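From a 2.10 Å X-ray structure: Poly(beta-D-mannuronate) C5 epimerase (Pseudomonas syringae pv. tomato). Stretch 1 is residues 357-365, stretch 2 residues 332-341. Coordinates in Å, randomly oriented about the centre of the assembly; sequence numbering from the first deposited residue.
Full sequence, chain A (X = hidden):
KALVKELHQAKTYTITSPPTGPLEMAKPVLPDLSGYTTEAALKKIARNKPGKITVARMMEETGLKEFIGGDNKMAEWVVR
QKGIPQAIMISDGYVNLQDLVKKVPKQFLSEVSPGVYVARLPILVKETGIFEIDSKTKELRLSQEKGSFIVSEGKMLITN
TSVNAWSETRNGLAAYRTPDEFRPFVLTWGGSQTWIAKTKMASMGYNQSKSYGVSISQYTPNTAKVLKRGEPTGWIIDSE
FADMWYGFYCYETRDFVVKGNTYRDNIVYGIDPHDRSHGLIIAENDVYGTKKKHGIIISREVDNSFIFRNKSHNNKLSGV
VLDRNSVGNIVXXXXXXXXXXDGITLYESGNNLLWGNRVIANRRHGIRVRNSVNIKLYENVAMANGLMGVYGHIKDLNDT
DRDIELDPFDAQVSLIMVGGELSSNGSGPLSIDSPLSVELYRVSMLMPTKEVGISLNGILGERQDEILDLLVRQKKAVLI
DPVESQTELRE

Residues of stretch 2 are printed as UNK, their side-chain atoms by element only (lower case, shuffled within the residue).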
# COMPACT_ATOMS: atom_id res chain seq x y z
N ASN A 357 -11.60 16.45 -8.40
CA ASN A 357 -12.12 15.15 -7.99
C ASN A 357 -13.62 15.14 -8.11
O ASN A 357 -14.28 16.15 -7.88
CB ASN A 357 -11.74 14.85 -6.54
CG ASN A 357 -10.25 14.80 -6.34
OD1 ASN A 357 -9.61 13.82 -6.71
ND2 ASN A 357 -9.69 15.86 -5.77
N ARG A 358 -14.17 13.99 -8.47
CA ARG A 358 -15.60 13.82 -8.53
C ARG A 358 -16.02 12.91 -7.38
O ARG A 358 -15.80 11.70 -7.40
CB ARG A 358 -16.01 13.25 -9.89
CG ARG A 358 -15.83 14.27 -11.02
CD ARG A 358 -16.17 13.67 -12.37
NE ARG A 358 -15.10 12.79 -12.83
CZ ARG A 358 -14.06 13.21 -13.53
NH1 ARG A 358 -13.94 14.49 -13.85
NH2 ARG A 358 -13.14 12.34 -13.92
N VAL A 359 -16.57 13.53 -6.34
CA VAL A 359 -16.89 12.85 -5.10
C VAL A 359 -18.41 12.70 -5.00
O VAL A 359 -19.13 13.65 -4.70
CB VAL A 359 -16.32 13.64 -3.90
CG1 VAL A 359 -16.38 12.81 -2.66
CG2 VAL A 359 -14.87 14.02 -4.19
N ILE A 360 -18.89 11.49 -5.25
CA ILE A 360 -20.30 11.28 -5.55
C ILE A 360 -20.91 10.21 -4.66
O ILE A 360 -20.37 9.13 -4.54
CB ILE A 360 -20.47 10.77 -7.01
CG1 ILE A 360 -19.63 11.60 -7.99
CG2 ILE A 360 -21.95 10.76 -7.40
CD1 ILE A 360 -20.04 13.09 -8.08
N ALA A 361 -22.06 10.51 -4.07
CA ALA A 361 -22.87 9.50 -3.39
C ALA A 361 -22.13 8.70 -2.33
O ALA A 361 -22.36 7.51 -2.19
CB ALA A 361 -23.55 8.54 -4.42
N ASN A 362 -21.22 9.33 -1.60
CA ASN A 362 -20.69 8.72 -0.38
C ASN A 362 -21.70 8.90 0.75
O ASN A 362 -22.45 9.87 0.75
CB ASN A 362 -19.32 9.31 -0.03
CG ASN A 362 -18.31 9.14 -1.16
OD1 ASN A 362 -17.72 8.07 -1.33
ND2 ASN A 362 -18.11 10.19 -1.94
N ARG A 363 -21.76 7.95 1.69
CA ARG A 363 -22.86 7.95 2.66
C ARG A 363 -22.81 9.14 3.61
O ARG A 363 -23.84 9.61 4.08
CB ARG A 363 -22.93 6.63 3.45
CG ARG A 363 -23.41 5.45 2.61
CD ARG A 363 -23.47 4.15 3.41
NE ARG A 363 -23.69 3.01 2.53
CZ ARG A 363 -23.91 1.77 2.96
NH1 ARG A 363 -23.96 1.51 4.26
NH2 ARG A 363 -24.11 0.79 2.08
N ARG A 364 -21.61 9.62 3.90
CA ARG A 364 -21.45 10.76 4.79
C ARG A 364 -21.05 12.01 4.01
O ARG A 364 -21.77 12.40 3.09
CB ARG A 364 -20.52 10.43 5.97
CG ARG A 364 -21.13 9.36 6.89
CD ARG A 364 -20.35 9.13 8.20
NE ARG A 364 -20.29 10.34 9.02
CZ ARG A 364 -21.24 10.72 9.88
NH1 ARG A 364 -21.09 11.83 10.59
NH2 ARG A 364 -22.34 9.99 10.03
N HIS A 365 -19.93 12.65 4.33
CA HIS A 365 -19.55 13.89 3.64
C HIS A 365 -18.74 13.63 2.37
O HIS A 365 -17.97 12.68 2.30
CB HIS A 365 -18.73 14.81 4.56
CG HIS A 365 -19.37 15.05 5.89
ND1 HIS A 365 -20.40 15.94 6.07
CD2 HIS A 365 -19.12 14.50 7.11
CE1 HIS A 365 -20.77 15.93 7.35
NE2 HIS A 365 -20.00 15.07 8.00
N UNK A 332 -5.94 14.40 -7.30
CA UNK A 332 -6.53 14.97 -8.52
C UNK A 332 -7.31 13.99 -9.40
O UNK A 332 -6.88 12.86 -9.63
c UNK A 332 -5.46 15.67 -9.35
N UNK A 333 -8.46 14.44 -9.90
CA UNK A 333 -9.23 13.71 -10.91
C UNK A 333 -9.61 12.29 -10.49
O UNK A 333 -9.71 11.40 -11.34
c UNK A 333 -8.29 17.24 -13.54
c UNK A 333 -7.92 15.00 -12.71
c UNK A 333 -6.92 17.44 -13.60
o UNK A 333 -6.41 18.65 -14.05
c UNK A 333 -8.78 16.02 -13.10
c UNK A 333 -6.05 16.44 -13.23
c UNK A 333 -8.46 13.66 -12.23
c UNK A 333 -6.56 15.22 -12.79
N UNK A 334 -9.81 12.06 -9.20
CA UNK A 334 -10.23 10.75 -8.73
C UNK A 334 -11.74 10.62 -8.76
O UNK A 334 -12.46 11.60 -8.55
c UNK A 334 -8.20 10.50 -7.24
c UNK A 334 -9.71 10.49 -7.32
n UNK A 334 -7.63 11.54 -6.63
o UNK A 334 -7.55 9.56 -7.71
N UNK A 335 -12.23 9.42 -9.05
CA UNK A 335 -13.66 9.14 -8.95
C UNK A 335 -13.82 8.45 -7.61
O UNK A 335 -13.31 7.35 -7.40
c UNK A 335 -14.24 9.50 -12.25
c UNK A 335 -13.47 8.49 -11.43
o UNK A 335 -13.92 9.66 -13.45
c UNK A 335 -14.10 8.20 -10.08
o UNK A 335 -15.18 10.14 -11.71
N UNK A 336 -14.50 9.12 -6.68
CA UNK A 336 -14.57 8.64 -5.30
C UNK A 336 -16.02 8.58 -4.87
O UNK A 336 -16.65 9.61 -4.63
c UNK A 336 -13.85 9.08 -2.93
c UNK A 336 -11.51 10.78 -4.17
c UNK A 336 -13.78 9.58 -4.37
c UNK A 336 -12.33 9.67 -4.83
N UNK A 337 -16.56 7.38 -4.76
CA UNK A 337 -18.01 7.25 -4.71
C UNK A 337 -18.51 6.06 -3.91
O UNK A 337 -17.83 5.05 -3.81
c UNK A 337 -17.21 4.06 -8.73
c UNK A 337 -18.83 4.93 -7.19
c UNK A 337 -18.60 7.23 -6.14
o UNK A 337 -16.74 3.06 -9.55
c UNK A 337 -16.93 6.24 -7.77
c UNK A 337 -18.39 3.91 -8.03
c UNK A 337 -16.47 5.23 -8.60
c UNK A 337 -18.11 6.11 -7.04
N UNK A 338 -19.69 6.20 -3.32
CA UNK A 338 -20.37 5.06 -2.70
C UNK A 338 -19.56 4.44 -1.56
O UNK A 338 -19.77 3.28 -1.20
c UNK A 338 -20.76 4.00 -3.75
c UNK A 338 -21.77 4.54 -4.78
c UNK A 338 -22.12 3.53 -5.88
o UNK A 338 -21.38 2.58 -6.15
n UNK A 338 -23.26 3.74 -6.51
N UNK A 339 -18.65 5.21 -0.98
CA UNK A 339 -17.98 4.78 0.25
C UNK A 339 -18.91 4.96 1.43
O UNK A 339 -19.80 5.81 1.39
c UNK A 339 -16.65 5.52 0.43
n UNK A 339 -15.53 6.19 -1.62
c UNK A 339 -15.68 5.24 -0.70
o UNK A 339 -15.09 4.16 -0.76
N UNK A 340 -18.74 4.15 2.47
CA UNK A 340 -19.74 4.12 3.54
C UNK A 340 -19.56 5.24 4.55
O UNK A 340 -20.46 5.49 5.35
n UNK A 340 -20.59 0.41 3.85
c UNK A 340 -20.14 1.62 3.36
c UNK A 340 -20.81 -0.42 2.84
c UNK A 340 -19.78 2.76 4.25
n UNK A 340 -20.51 0.21 1.72
c UNK A 340 -20.08 1.48 2.01
N UNK A 341 -18.41 5.91 4.54
CA UNK A 341 -18.32 7.18 5.26
C UNK A 341 -18.04 8.34 4.29
O UNK A 341 -18.89 8.63 3.45
c UNK A 341 -17.85 6.12 7.55
c UNK A 341 -17.38 7.16 6.50
o UNK A 341 -16.04 6.86 6.09

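Position 332 has one side-chain carbon and nothing beyond it. Its CA-to-CB bond points away from stretch 1. Its backbone C lies 3.5 Å from Asn357 OD1. A lone CB means alanine, Ala332.

Position 333 has one carbon, then a six-carbon ring bearing one oxygen. Its CA-to-CB bond also points away, and the side chain comes no nearer than 5.1 Å to stretch 1. A phenol ring on a single carbon is tyrosine, Tyr333. Phi and psi are 56° and 31°, a left-handed backbone conformation.

Position 334 has two carbons, the second carrying one oxygen and one nitrogen. The nitrogen lies 3.0 Å from Asn357 OD1. Aspartate would carry two oxygens, so this is asparagine, Asn334. Its ND2 donates to Asn357 OD1, and its backbone N donates to the same oxygen at 3.1 Å.

Position 335 has three carbons in a chain, the third carrying two oxygens. These oxygens meet the Arg358 guanidinium, one of them at its edge, near its plane. Three carbons ending in a carboxylate make glutamate, Glu335. Arg358 NH2 meets Glu335 OE2 at 2.8 Å in a salt bridge, and Arg358 NE donates to Glu335 OE1 at 2.9 Å.

Position 336 has four carbons, forked at the first, with one arm two carbons long. No heteroatom is present. Its CB lies 4.5 Å from Val359 CG1. This is isoleucine, Ile336.

Position 337 has one carbon and a six-carbon ring with one oxygen. Its CB is 4.1 Å from Ile360 CB, but the end of the side chain leads away. It is tyrosine, Tyr337.

Position 338 has three carbons, the third carrying one oxygen and one nitrogen. Its second side-chain carbon lies 4.4 Å from Ala361 CB. The extra carbon relative to Asn334 makes it glutamine, Gln338.

Position 339 has two carbons, the second carrying oxygen and nitrogen. The nitrogen is 2.9 Å from Asn362 OD1. It is asparagine, Asn339. Its ND2 and backbone N both donate to that oxygen, as in Asn334.

Position 340 has one carbon and a five-membered ring of three carbons and two nitrogens. The Arg363 guanidinium lies flat on the ring, with centres 3.7 Å apart. An imidazole means histidine, His340.

Position 341 has one carbon bearing one oxygen and one carbon. Its CB is 3.9 Å from Arg364 CD. Branching to a hydroxyl and a methyl gives threonine, Thr341. Its backbone O accepts from Arg364 N at 2.9 Å.

The contact is a short parallel pairing of 335-337 with 358-360. Ile336 N donates to Arg358 O and Ile336 O accepts from Ile360 N, each at 3.0 Å. The asparagine pairs Asn334-Asn357 and Asn339-Asn362 join the segments flanking these strands. Asn362 ND2 also reaches Ile336 O at 3.1 Å, so that carbonyl accepts twice. Val359 and Ile336 share one face of the sheet. The other carries the Arg358-Glu335 and Ile360-Tyr337 pairs. Beyond the strands, the Arg363-His340 stack continues the contact.

Stretch 2 (332-341) AYNEIYQNHT
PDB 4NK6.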